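Mandelate racemase/muconate lactonizing enzyme-like protein (Rubrobacter xylanophilus DSM 9941, PDB 2QQ6) binds magnesium as a member of the mandelate racemase and muconate lactonizing branch of the enolase superfamily and probably acts as a lyase. Local coordinates at residues 87-92 with 292-297; 37-42 with 318-323; 186-191 with 223-228; 173-178 with 218-223. All blocks are in the same frame, centred on the assembly; numbering follows the deposited sequence.

Contacts 1 and 2 join the N-terminal capping domain to the barrel domain and touch each other, with centres about 10 Å apart; A293 O lies 3.0 Å from Y39 N, a probable hydrogen bond. Contacts 3 and 4, centres about 9 Å apart, lie inside the barrel domain and meet where G186 O comes within 3.2 Å of D222 N, probably also a hydrogen bond. Contacts 1, 2 and 4 lie near the magnesium site of D216, E242 and E268: the side chains of H318 (contact 2) and H218 (contact 4) each come about 4 Å from the ion, and that of K294 (contact 1) about 8 Å. Contact 3 lies away from the site, its centre about 33 Å from that of contact 1.

Contact 1: 87-92 with 292-297; sequences VITALS and VAKCGG
The interface between the capping and barrel domains of this enolase-superfamily fold is met here by T89 and S92, on helix 86-106 of the capping domain, which face K294 and its neighbours in the short helical turn 292-295 that follows barrel strand 287-288. The helix comes in close: the CA atoms of T89 and K294 are 4.0 Å apart. One hydrogen bond links the two, from T89 OG1 to K294 O over 3.2 Å; the C=O...OG1 angle is 111° and OG1 lies in the carbonyl plane, on a lone pair. With OG1 beside the backbone N (chi1 -62°), CG2 is anti to that N and is turned toward A293 O. K294 CG lies 3.3 Å from T89 OG1; farther out the extended lysine chain carries NZ to E268 O, the backbone of a magnesium ligand. One turn later, S92 CB rests 3.5 Å from A293 O. I88, one residue before T89, borders the same turn. G296 and G297 have backbone angles at which a side chain would run into the preceding carbonyl, so both positions suit glycine. S92 OG is 2.9 Å from G296 N, but the angle is too poor for a bond. The hydroxyl instead donates to I88 O at 2.8 Å, reaching that carbonyl from the opposite face to the one used by S92 N.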
loop_
_atom_site.group_PDB
_atom_site.type_symbol
_atom_site.label_atom_id
_atom_site.label_comp_id
_atom_site.label_asym_id
_atom_site.label_seq_id
_atom_site.Cartn_x
_atom_site.Cartn_y
_atom_site.Cartn_z
ATOM N N VAL B 87 3.031 0.533 4.829
ATOM C CA VAL B 87 4.443 0.165 4.951
ATOM C C VAL B 87 5.380 1.260 4.465
ATOM O O VAL B 87 6.443 1.488 5.029
ATOM C CB VAL B 87 4.717 -1.110 4.154
ATOM C CG1 VAL B 87 6.189 -1.509 4.251
ATOM C CG2 VAL B 87 3.821 -2.215 4.674
ATOM N N ILE B 88 4.965 1.947 3.415
ATOM C CA ILE B 88 5.755 3.030 2.844
ATOM C C ILE B 88 5.741 4.273 3.741
ATOM O O ILE B 88 6.772 4.915 3.949
ATOM C CB ILE B 88 5.241 3.374 1.423
ATOM C CG1 ILE B 88 5.576 2.224 0.463
ATOM C CG2 ILE B 88 5.851 4.666 0.938
ATOM C CD1 ILE B 88 7.064 1.946 0.321
ATOM N N THR B 89 4.574 4.601 4.286
ATOM C CA THR B 89 4.463 5.753 5.169
ATOM C C THR B 89 5.290 5.505 6.413
ATOM O O THR B 89 5.893 6.427 6.944
ATOM C CB THR B 89 3.018 6.010 5.610
ATOM O OG1 THR B 89 2.209 6.301 4.462
ATOM C CG2 THR B 89 2.974 7.178 6.590
ATOM N N ALA B 90 5.300 4.258 6.878
ATOM C CA ALA B 90 6.076 3.880 8.053
ATOM C C ALA B 90 7.574 4.113 7.780
ATOM O O ALA B 90 8.234 4.911 8.460
ATOM C CB ALA B 90 5.818 2.432 8.387
ATOM N N LEU B 91 8.115 3.421 6.784
ATOM C CA LEU B 91 9.520 3.613 6.443
ATOM C C LEU B 91 9.842 5.103 6.278
ATOM O O LEU B 91 10.947 5.543 6.575
ATOM C CB LEU B 91 9.871 2.906 5.128
ATOM C CG LEU B 91 9.820 1.392 4.925
ATOM C CD1 LEU B 91 10.309 1.116 3.526
ATOM C CD2 LEU B 91 10.690 0.655 5.930
ATOM N N SER B 92 8.883 5.876 5.784
ATOM C CA SER B 92 9.121 7.301 5.580
ATOM C C SER B 92 9.612 7.960 6.861
ATOM O O SER B 92 10.502 8.819 6.826
ATOM C CB SER B 92 7.845 8.008 5.094
ATOM O OG SER B 92 7.490 7.620 3.777
ATOM N N VAL B 292 6.278 13.808 1.802
ATOM C CA VAL B 292 7.517 13.240 2.327
ATOM C C VAL B 292 7.356 12.221 3.449
ATOM O O VAL B 292 8.088 11.228 3.496
ATOM C CB VAL B 292 8.458 14.346 2.820
ATOM C CG1 VAL B 292 9.748 13.745 3.346
ATOM C CG2 VAL B 292 8.740 15.314 1.687
ATOM N N ALA B 293 6.408 12.459 4.350
ATOM C CA ALA B 293 6.195 11.542 5.463
ATOM C C ALA B 293 5.220 10.436 5.113
ATOM O O ALA B 293 4.825 9.648 5.977
ATOM C CB ALA B 293 5.696 12.301 6.683
ATOM N N LYS B 294 4.836 10.369 3.845
ATOM C CA LYS B 294 3.892 9.352 3.412
ATOM C C LYS B 294 4.407 8.548 2.220
ATOM O O LYS B 294 4.294 7.317 2.199
ATOM C CB LYS B 294 2.559 10.014 3.057
ATOM C CG LYS B 294 1.398 9.059 2.799
ATOM C CD LYS B 294 0.155 9.831 2.333
ATOM C CE LYS B 294 -0.985 8.898 1.953
ATOM N NZ LYS B 294 -2.158 9.656 1.444
ATOM N N CYS B 295 4.991 9.250 1.247
ATOM C CA CYS B 295 5.498 8.649 0.010
ATOM C C CYS B 295 6.694 7.714 0.111
ATOM O O CYS B 295 6.742 6.701 -0.584
ATOM C CB CYS B 295 5.832 9.741 -0.995
ATOM S SG CYS B 295 7.328 10.633 -0.586
ATOM N N GLY B 296 7.672 8.055 0.947
ATOM C CA GLY B 296 8.839 7.193 1.081
ATOM C C GLY B 296 10.039 7.776 1.802
ATOM O O GLY B 296 10.948 7.045 2.182
ATOM N N GLY B 297 10.048 9.091 1.984
ATOM C CA GLY B 297 11.152 9.728 2.673
ATOM C C GLY B 297 11.711 10.893 1.897
ATOM O O GLY B 297 11.365 11.088 0.734
#

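Contact 2: 37-42 with 318-323; sequences ECYPSA and HNVSSP
E37 reaches from the end of strand 32-37 to S322, and this buried carboxylate forms the tightly held part of the contact. Its chain is extended, with CG anti to the backbone N (chi1 -171°), and both oxygens end at the serine. S322 N donates to E37 OE2 over 3.1 Å in a nearly straight bond of 178°, received on the syn lone pair. The same N-H makes a weaker, bent bond to OE1, which also accepts from S322 OG at a modelled separation too short to be trusted. S321 CB, 3.3 Å from E37 OE2, packs beside the carboxylate. S322 is the N-cap of helix 323-334, and OE1 accepts from G325 N as well, so a side chain of the capping domain binds the first turn of a barrel helix, as fits the two-domain enolase-superfamily fold; the helix end would probably help to stabilise the negative charge. Ahead of the cap, N319 OD1 takes S321 N at 2.9 Å in an Asx turn. The looser side, where P40 and V320 are partly exposed, is apolar. P40 CD and V320 CG1 meet tip to tip at 3.4 Å, while P40 CD also covers one face of the Y39 ring, offset toward its rim. Y39 CE1 stands at the edge of the H318 ring, 4.3 Å from H318 CE1, and the Y39 hydroxyl is hydrogen-bonded to F79 O of the second subunit.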
loop_
_atom_site.group_PDB
_atom_site.type_symbol
_atom_site.label_atom_id
_atom_site.label_comp_id
_atom_site.label_asym_id
_atom_site.label_seq_id
_atom_site.Cartn_x
_atom_site.Cartn_y
_atom_site.Cartn_z
ATOM N N GLU B 37 9.058 11.895 11.785
ATOM C CA GLU B 37 7.612 11.798 12.013
ATOM C C GLU B 37 6.874 11.158 10.835
ATOM O O GLU B 37 7.074 11.553 9.683
ATOM C CB GLU B 37 7.022 13.184 12.265
ATOM C CG GLU B 37 5.587 13.164 12.725
ATOM C CD GLU B 37 4.954 14.534 12.671
ATOM O OE1 GLU B 37 5.712 15.526 12.614
ATOM O OE2 GLU B 37 3.704 14.624 12.691
ATOM N N CYS B 38 6.021 10.176 11.126
ATOM C CA CYS B 38 5.249 9.504 10.088
ATOM C C CYS B 38 3.996 10.312 9.774
ATOM O O CYS B 38 3.570 11.161 10.562
ATOM C CB CYS B 38 4.822 8.103 10.540
ATOM S SG CYS B 38 6.123 6.834 10.640
ATOM N N TYR B 39 3.421 10.047 8.606
ATOM C CA TYR B 39 2.196 10.701 8.177
ATOM C C TYR B 39 1.065 10.025 8.950
ATOM O O TYR B 39 1.165 8.857 9.332
ATOM C CB TYR B 39 2.008 10.497 6.673
ATOM C CG TYR B 39 0.611 10.773 6.157
ATOM C CD1 TYR B 39 0.236 12.047 5.731
ATOM C CD2 TYR B 39 -0.351 9.753 6.110
ATOM C CE1 TYR B 39 -1.057 12.297 5.273
ATOM C CE2 TYR B 39 -1.640 9.996 5.659
ATOM C CZ TYR B 39 -1.985 11.269 5.245
ATOM O OH TYR B 39 -3.264 11.521 4.817
ATOM N N PRO B 40 -0.018 10.757 9.220
ATOM C CA PRO B 40 -1.137 10.163 9.956
ATOM C C PRO B 40 -1.915 9.153 9.116
ATOM O O PRO B 40 -2.943 9.466 8.532
ATOM C CB PRO B 40 -1.975 11.374 10.341
ATOM C CG PRO B 40 -1.683 12.354 9.221
ATOM C CD PRO B 40 -0.197 12.209 9.059
ATOM N N SER B 41 -1.426 7.926 9.064
ATOM C CA SER B 41 -2.096 6.909 8.277
ATOM C C SER B 41 -2.726 5.794 9.110
ATOM O O SER B 41 -2.100 5.245 10.025
ATOM C CB SER B 41 -1.110 6.309 7.277
ATOM O OG SER B 41 -1.761 5.394 6.417
ATOM N N ALA B 42 -3.978 5.476 8.784
ATOM C CA ALA B 42 -4.723 4.407 9.446
ATOM C C ALA B 42 -4.514 4.465 10.950
ATOM O O ALA B 42 -4.308 5.554 11.498
ATOM C CB ALA B 42 -4.272 3.071 8.893
ATOM N N HIS B 318 2.625 17.814 -0.217
ATOM C CA HIS B 318 1.440 17.840 0.639
ATOM C C HIS B 318 2.002 17.648 2.049
ATOM O O HIS B 318 2.848 16.787 2.269
ATOM C CB HIS B 318 0.505 16.682 0.217
ATOM C CG HIS B 318 -0.720 16.508 1.070
ATOM N ND1 HIS B 318 -0.819 15.532 2.042
ATOM C CD2 HIS B 318 -1.917 17.144 1.057
ATOM C CE1 HIS B 318 -2.022 15.575 2.585
ATOM N NE2 HIS B 318 -2.708 16.544 2.006
ATOM N N ASN B 319 1.553 18.463 2.994
ATOM C CA ASN B 319 2.052 18.385 4.359
ATOM C C ASN B 319 0.921 18.397 5.363
ATOM O O ASN B 319 0.068 19.284 5.338
ATOM C CB ASN B 319 2.969 19.578 4.643
ATOM C CG ASN B 319 3.702 19.462 5.968
ATOM O OD1 ASN B 319 3.112 19.147 7.002
ATOM N ND2 ASN B 319 4.997 19.731 5.944
ATOM N N VAL B 320 0.929 17.426 6.266
ATOM C CA VAL B 320 -0.106 17.342 7.284
ATOM C C VAL B 320 0.516 16.892 8.603
ATOM O O VAL B 320 -0.139 16.260 9.433
ATOM C CB VAL B 320 -1.202 16.348 6.847
ATOM C CG1 VAL B 320 -0.720 14.922 7.020
ATOM C CG2 VAL B 320 -2.461 16.600 7.613
ATOM N N SER B 321 1.789 17.222 8.794
ATOM C CA SER B 321 2.490 16.828 10.011
ATOM C C SER B 321 2.888 18.005 10.894
ATOM O O SER B 321 2.714 19.165 10.522
ATOM C CB SER B 321 3.728 16.002 9.653
ATOM O OG SER B 321 3.351 14.816 8.978
ATOM N N SER B 322 3.421 17.679 12.069
ATOM C CA SER B 322 3.853 18.655 13.066
ATOM C C SER B 322 5.182 19.310 12.681
ATOM O O SER B 322 5.648 19.148 11.554
ATOM C CB SER B 322 3.996 17.953 14.410
ATOM O OG SER B 322 5.048 17.013 14.360
ATOM N N PRO B 323 5.812 20.055 13.612
ATOM C CA PRO B 323 7.085 20.695 13.270
ATOM C C PRO B 323 8.172 19.723 12.798
ATOM O O PRO B 323 9.033 20.088 11.994
ATOM C CB PRO B 323 7.470 21.405 14.567
ATOM C CG PRO B 323 6.157 21.739 15.170
ATOM C CD PRO B 323 5.383 20.467 14.962
#

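Contact 3: 186-191 with 223-228; sequences GAISPR and IPSSIR
The exposed guanidinium of R228 has P190 CA set obliquely to it, 4.1 Å from NH1, and NH2 makes a long, weak ion pair with E194. The contact belongs to the TIM barrel: the loop leading into helix 190-207 lies against the first turns of helix 223-233, the next helix along the chain, after strand 212-216. S225 carries it. Its OG, placed beside the backbone N (chi1 -63°), accepts I188 N at 2.7 Å with an N-H...O angle of 134°, and lies 3.2 Å from A187 CA; G186 O is at most a weak partner of that hydroxyl. An alanine at S225 would probably leave I188 N without its acceptor and the loop less firmly fixed to the helix, although CB would keep its packing. Both helix starts are capped: D222 OD1 accepts S225 N, and at S189, the N-cap of helix 190-207, the side chain caps a backbone N just beyond R191 while E192 OE2 accepts S189 N, as in a capping box. I188 extends from the loop over S225, with CD1 3.8 Å from S225 CB and CG1 closer still, 3.3 Å from that same CB.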
loop_
_atom_site.group_PDB
_atom_site.type_symbol
_atom_site.label_atom_id
_atom_site.label_comp_id
_atom_site.label_asym_id
_atom_site.label_seq_id
_atom_site.Cartn_x
_atom_site.Cartn_y
_atom_site.Cartn_z
ATOM N N GLY B 186 -20.006 9.673 -8.384
ATOM C CA GLY B 186 -19.350 10.920 -8.035
ATOM C C GLY B 186 -19.922 12.085 -8.794
ATOM O O GLY B 186 -19.212 13.029 -9.129
ATOM N N ALA B 187 -21.219 12.013 -9.055
ATOM C CA ALA B 187 -21.902 13.040 -9.811
ATOM C C ALA B 187 -22.129 14.300 -8.992
ATOM O O ALA B 187 -22.312 14.223 -7.790
ATOM C CB ALA B 187 -23.221 12.487 -10.313
ATOM N N ILE B 188 -22.086 15.460 -9.645
ATOM C CA ILE B 188 -22.324 16.748 -8.980
ATOM C C ILE B 188 -23.639 17.253 -9.532
ATOM O O ILE B 188 -23.784 17.383 -10.740
ATOM C CB ILE B 188 -21.247 17.810 -9.318
ATOM C CG1 ILE B 188 -19.865 17.333 -8.870
ATOM C CG2 ILE B 188 -21.581 19.133 -8.634
ATOM C CD1 ILE B 188 -18.788 18.387 -9.033
ATOM N N SER B 189 -24.592 17.533 -8.651
ATOM C CA SER B 189 -25.902 17.996 -9.076
ATOM C C SER B 189 -25.875 19.431 -9.561
ATOM O O SER B 189 -24.926 20.163 -9.298
ATOM C CB SER B 189 -26.897 17.860 -7.930
ATOM O OG SER B 189 -26.620 18.791 -6.908
ATOM N N PRO B 190 -26.921 19.851 -10.295
ATOM C CA PRO B 190 -26.978 21.225 -10.801
ATOM C C PRO B 190 -26.730 22.270 -9.704
ATOM O O PRO B 190 -25.846 23.115 -9.827
ATOM C CB PRO B 190 -28.390 21.307 -11.385
ATOM C CG PRO B 190 -28.602 19.943 -11.922
ATOM C CD PRO B 190 -28.069 19.068 -10.798
ATOM N N ARG B 191 -27.509 22.182 -8.631
ATOM C CA ARG B 191 -27.426 23.097 -7.491
ATOM C C ARG B 191 -26.207 22.924 -6.564
ATOM O O ARG B 191 -25.750 23.884 -5.948
ATOM C CB ARG B 191 -28.723 22.980 -6.682
ATOM C CG ARG B 191 -28.678 23.621 -5.310
ATOM C CD ARG B 191 -29.886 23.198 -4.502
ATOM N NE ARG B 191 -31.111 23.849 -4.952
ATOM C CZ ARG B 191 -32.326 23.519 -4.527
ATOM N NH1 ARG B 191 -32.482 22.534 -3.644
ATOM N NH2 ARG B 191 -33.385 24.186 -4.971
ATOM N N ILE B 223 -15.965 11.556 -14.428
ATOM C CA ILE B 223 -15.475 12.359 -15.525
ATOM C C ILE B 223 -16.323 13.595 -15.818
ATOM O O ILE B 223 -15.800 14.714 -15.824
ATOM C CB ILE B 223 -15.317 11.484 -16.800
ATOM C CG1 ILE B 223 -14.064 10.613 -16.670
ATOM C CG2 ILE B 223 -15.228 12.355 -18.032
ATOM C CD1 ILE B 223 -12.788 11.413 -16.621
ATOM N N PRO B 224 -17.642 13.416 -16.049
ATOM C CA PRO B 224 -18.541 14.536 -16.347
ATOM C C PRO B 224 -18.505 15.672 -15.321
ATOM O O PRO B 224 -18.304 16.840 -15.675
ATOM C CB PRO B 224 -19.908 13.865 -16.423
ATOM C CG PRO B 224 -19.582 12.529 -16.937
ATOM C CD PRO B 224 -18.387 12.148 -16.106
ATOM N N SER B 225 -18.697 15.330 -14.053
ATOM C CA SER B 225 -18.694 16.343 -13.008
ATOM C C SER B 225 -17.343 17.074 -12.945
ATOM O O SER B 225 -17.285 18.303 -12.885
ATOM C CB SER B 225 -19.029 15.697 -11.649
ATOM O OG SER B 225 -20.334 15.136 -11.635
ATOM N N SER B 226 -16.256 16.312 -12.968
ATOM C CA SER B 226 -14.921 16.890 -12.904
ATOM C C SER B 226 -14.742 17.927 -14.010
ATOM O O SER B 226 -14.372 19.075 -13.753
ATOM C CB SER B 226 -13.873 15.787 -13.055
ATOM O OG SER B 226 -14.078 14.745 -12.123
ATOM N N ILE B 227 -15.030 17.507 -15.239
ATOM C CA ILE B 227 -14.902 18.357 -16.409
ATOM C C ILE B 227 -15.781 19.595 -16.354
ATOM O O ILE B 227 -15.318 20.706 -16.607
ATOM C CB ILE B 227 -15.210 17.559 -17.683
ATOM C CG1 ILE B 227 -14.170 16.450 -17.853
ATOM C CG2 ILE B 227 -15.184 18.452 -18.879
ATOM C CD1 ILE B 227 -14.212 15.762 -19.185
ATOM N N ARG B 228 -17.050 19.412 -16.018
ATOM C CA ARG B 228 -17.956 20.543 -15.942
ATOM C C ARG B 228 -17.511 21.503 -14.849
ATOM O O ARG B 228 -17.584 22.720 -15.026
ATOM C CB ARG B 228 -19.388 20.075 -15.670
ATOM C CG ARG B 228 -20.421 21.182 -15.801
ATOM C CD ARG B 228 -21.820 20.798 -15.301
ATOM N NE ARG B 228 -22.647 22.002 -15.138
ATOM C CZ ARG B 228 -23.826 22.059 -14.511
ATOM N NH1 ARG B 228 -24.371 20.967 -13.964
ATOM N NH2 ARG B 228 -24.459 23.229 -14.412
#

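Contact 4: 173-178 with 218-223; sequences DDITGP and HGRFDI
D173 binds H218 and R220 at once, one carboxylate oxygen to each. One hydrogen bond runs from H218 ND1 to D173 OD1 over 2.9 Å at 154°; OD1 is met on its syn side, somewhat out of the carboxylate plane, and the two flat groups are turned 64° apart. The salt bridge, itself a hydrogen bond, joins R220 NE to D173 OD2 at 3.2 Å, with NE coming from above the carboxylate plane, while R220 NH2 donates to A136 O. An alanine at D173 would probably leave H218 ND1 and R220 NE without these acceptors, and the imidazole freer to turn. Apolar packing completes the contact: the I175 side chain crosses those of F221 and R220 obliquely, with CD1 3.8 Å from F221 CZ and 3.7 Å from R220 CG. D173 CB lies in plane at the edge of the F221 ring, 3.9 Å from CZ, and R220 CB covers one face toward the rim. H218 N is hydrogen-bonded to D216 OD1, of a magnesium ligand, and the H218 ring meets F79 of the second subunit with planes at about 90°. The two loops follow the adjacent parallel strands 167-171 and 212-216 of the TIM barrel, leading on to helices 190-207 and 223-233.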
loop_
_atom_site.group_PDB
_atom_site.type_symbol
_atom_site.label_atom_id
_atom_site.label_comp_id
_atom_site.label_asym_id
_atom_site.label_seq_id
_atom_site.Cartn_x
_atom_site.Cartn_y
_atom_site.Cartn_z
ATOM N N ASP B 173 -15.914 20.012 -1.582
ATOM C CA ASP B 173 -16.659 18.761 -1.656
ATOM C C ASP B 173 -17.493 18.494 -0.389
ATOM O O ASP B 173 -17.021 18.649 0.741
ATOM C CB ASP B 173 -15.708 17.573 -1.930
ATOM C CG ASP B 173 -14.718 17.315 -0.792
ATOM O OD1 ASP B 173 -13.917 18.217 -0.487
ATOM O OD2 ASP B 173 -14.726 16.206 -0.210
ATOM N N ASP B 174 -18.743 18.090 -0.596
ATOM C CA ASP B 174 -19.656 17.790 0.499
ATOM C C ASP B 174 -20.512 16.588 0.084
ATOM O O ASP B 174 -21.730 16.693 -0.061
ATOM C CB ASP B 174 -20.524 19.024 0.783
ATOM C CG ASP B 174 -21.200 18.972 2.139
ATOM O OD1 ASP B 174 -20.772 18.168 2.993
ATOM O OD2 ASP B 174 -22.157 19.751 2.352
ATOM N N ILE B 175 -19.848 15.448 -0.112
ATOM C CA ILE B 175 -20.492 14.198 -0.529
ATOM C C ILE B 175 -21.551 13.708 0.467
ATOM O O ILE B 175 -22.462 12.945 0.115
ATOM C CB ILE B 175 -19.419 13.086 -0.753
ATOM C CG1 ILE B 175 -18.727 13.296 -2.096
ATOM C CG2 ILE B 175 -20.052 11.709 -0.782
ATOM C CD1 ILE B 175 -18.096 14.641 -2.269
ATOM N N THR B 176 -21.423 14.163 1.708
ATOM C CA THR B 176 -22.341 13.790 2.770
ATOM C C THR B 176 -23.311 14.936 3.020
ATOM O O THR B 176 -24.099 14.900 3.962
ATOM C CB THR B 176 -21.586 13.521 4.059
ATOM O OG1 THR B 176 -20.922 14.720 4.467
ATOM C CG2 THR B 176 -20.550 12.445 3.850
ATOM N N GLY B 177 -23.235 15.954 2.173
ATOM C CA GLY B 177 -24.114 17.098 2.318
ATOM C C GLY B 177 -25.478 16.843 1.709
ATOM O O GLY B 177 -25.640 15.915 0.918
ATOM N N PRO B 178 -26.485 17.659 2.061
ATOM C CA PRO B 178 -27.849 17.518 1.543
ATOM C C PRO B 178 -27.961 17.728 0.038
ATOM O O PRO B 178 -28.909 17.255 -0.578
ATOM C CB PRO B 178 -28.622 18.571 2.328
ATOM C CG PRO B 178 -27.597 19.645 2.527
ATOM C CD PRO B 178 -26.380 18.844 2.932
ATOM N N HIS B 218 -10.718 16.555 -3.113
ATOM C CA HIS B 218 -10.559 15.282 -2.425
ATOM C C HIS B 218 -10.926 14.073 -3.269
ATOM O O HIS B 218 -11.410 13.071 -2.754
ATOM C CB HIS B 218 -11.354 15.302 -1.118
ATOM C CG HIS B 218 -10.734 16.176 -0.073
ATOM N ND1 HIS B 218 -11.420 17.193 0.555
ATOM C CD2 HIS B 218 -9.463 16.241 0.392
ATOM C CE1 HIS B 218 -10.597 17.848 1.352
ATOM N NE2 HIS B 218 -9.402 17.292 1.271
ATOM N N GLY B 219 -10.680 14.201 -4.576
ATOM C CA GLY B 219 -10.959 13.165 -5.564
ATOM C C GLY B 219 -12.188 12.317 -5.323
ATOM O O GLY B 219 -12.080 11.157 -4.937
ATOM N N ARG B 220 -13.360 12.885 -5.586
ATOM C CA ARG B 220 -14.610 12.169 -5.353
ATOM C C ARG B 220 -15.538 12.127 -6.558
ATOM O O ARG B 220 -16.645 11.600 -6.437
ATOM C CB ARG B 220 -15.419 12.828 -4.223
ATOM C CG ARG B 220 -14.639 13.445 -3.085
ATOM C CD ARG B 220 -14.386 12.470 -1.967
ATOM N NE ARG B 220 -13.933 13.174 -0.776
ATOM C CZ ARG B 220 -13.571 12.577 0.351
ATOM N NH1 ARG B 220 -13.605 11.253 0.447
ATOM N NH2 ARG B 220 -13.177 13.307 1.380
ATOM N N PHE B 221 -15.123 12.650 -7.712
ATOM C CA PHE B 221 -16.055 12.695 -8.840
ATOM C C PHE B 221 -15.741 12.011 -10.155
ATOM O O PHE B 221 -14.587 11.729 -10.481
ATOM C CB PHE B 221 -16.410 14.152 -9.105
ATOM C CG PHE B 221 -16.562 14.943 -7.852
ATOM C CD1 PHE B 221 -15.443 15.437 -7.190
ATOM C CD2 PHE B 221 -17.818 15.130 -7.281
ATOM C CE1 PHE B 221 -15.576 16.103 -5.982
ATOM C CE2 PHE B 221 -17.963 15.796 -6.071
ATOM C CZ PHE B 221 -16.846 16.283 -5.420
ATOM N N ASP B 222 -16.815 11.763 -10.900
ATOM C CA ASP B 222 -16.759 11.124 -12.203
ATOM C C ASP B 222 -16.279 12.099 -13.265
ATOM O O ASP B 222 -16.217 13.309 -13.048
ATOM C CB ASP B 222 -18.138 10.594 -12.609
ATOM C CG ASP B 222 -19.195 11.675 -12.615
ATOM O OD1 ASP B 222 -18.835 12.857 -12.828
ATOM O OD2 ASP B 222 -20.386 11.349 -12.424
ATOM N N ILE B 223 -15.965 11.556 -14.428
ATOM C CA ILE B 223 -15.475 12.359 -15.525
ATOM C C ILE B 223 -16.323 13.595 -15.818
ATOM O O ILE B 223 -15.800 14.714 -15.824
ATOM C CB ILE B 223 -15.317 11.484 -16.800
ATOM C CG1 ILE B 223 -14.064 10.613 -16.670
ATOM C CG2 ILE B 223 -15.228 12.355 -18.032
ATOM C CD1 ILE B 223 -12.788 11.413 -16.621
#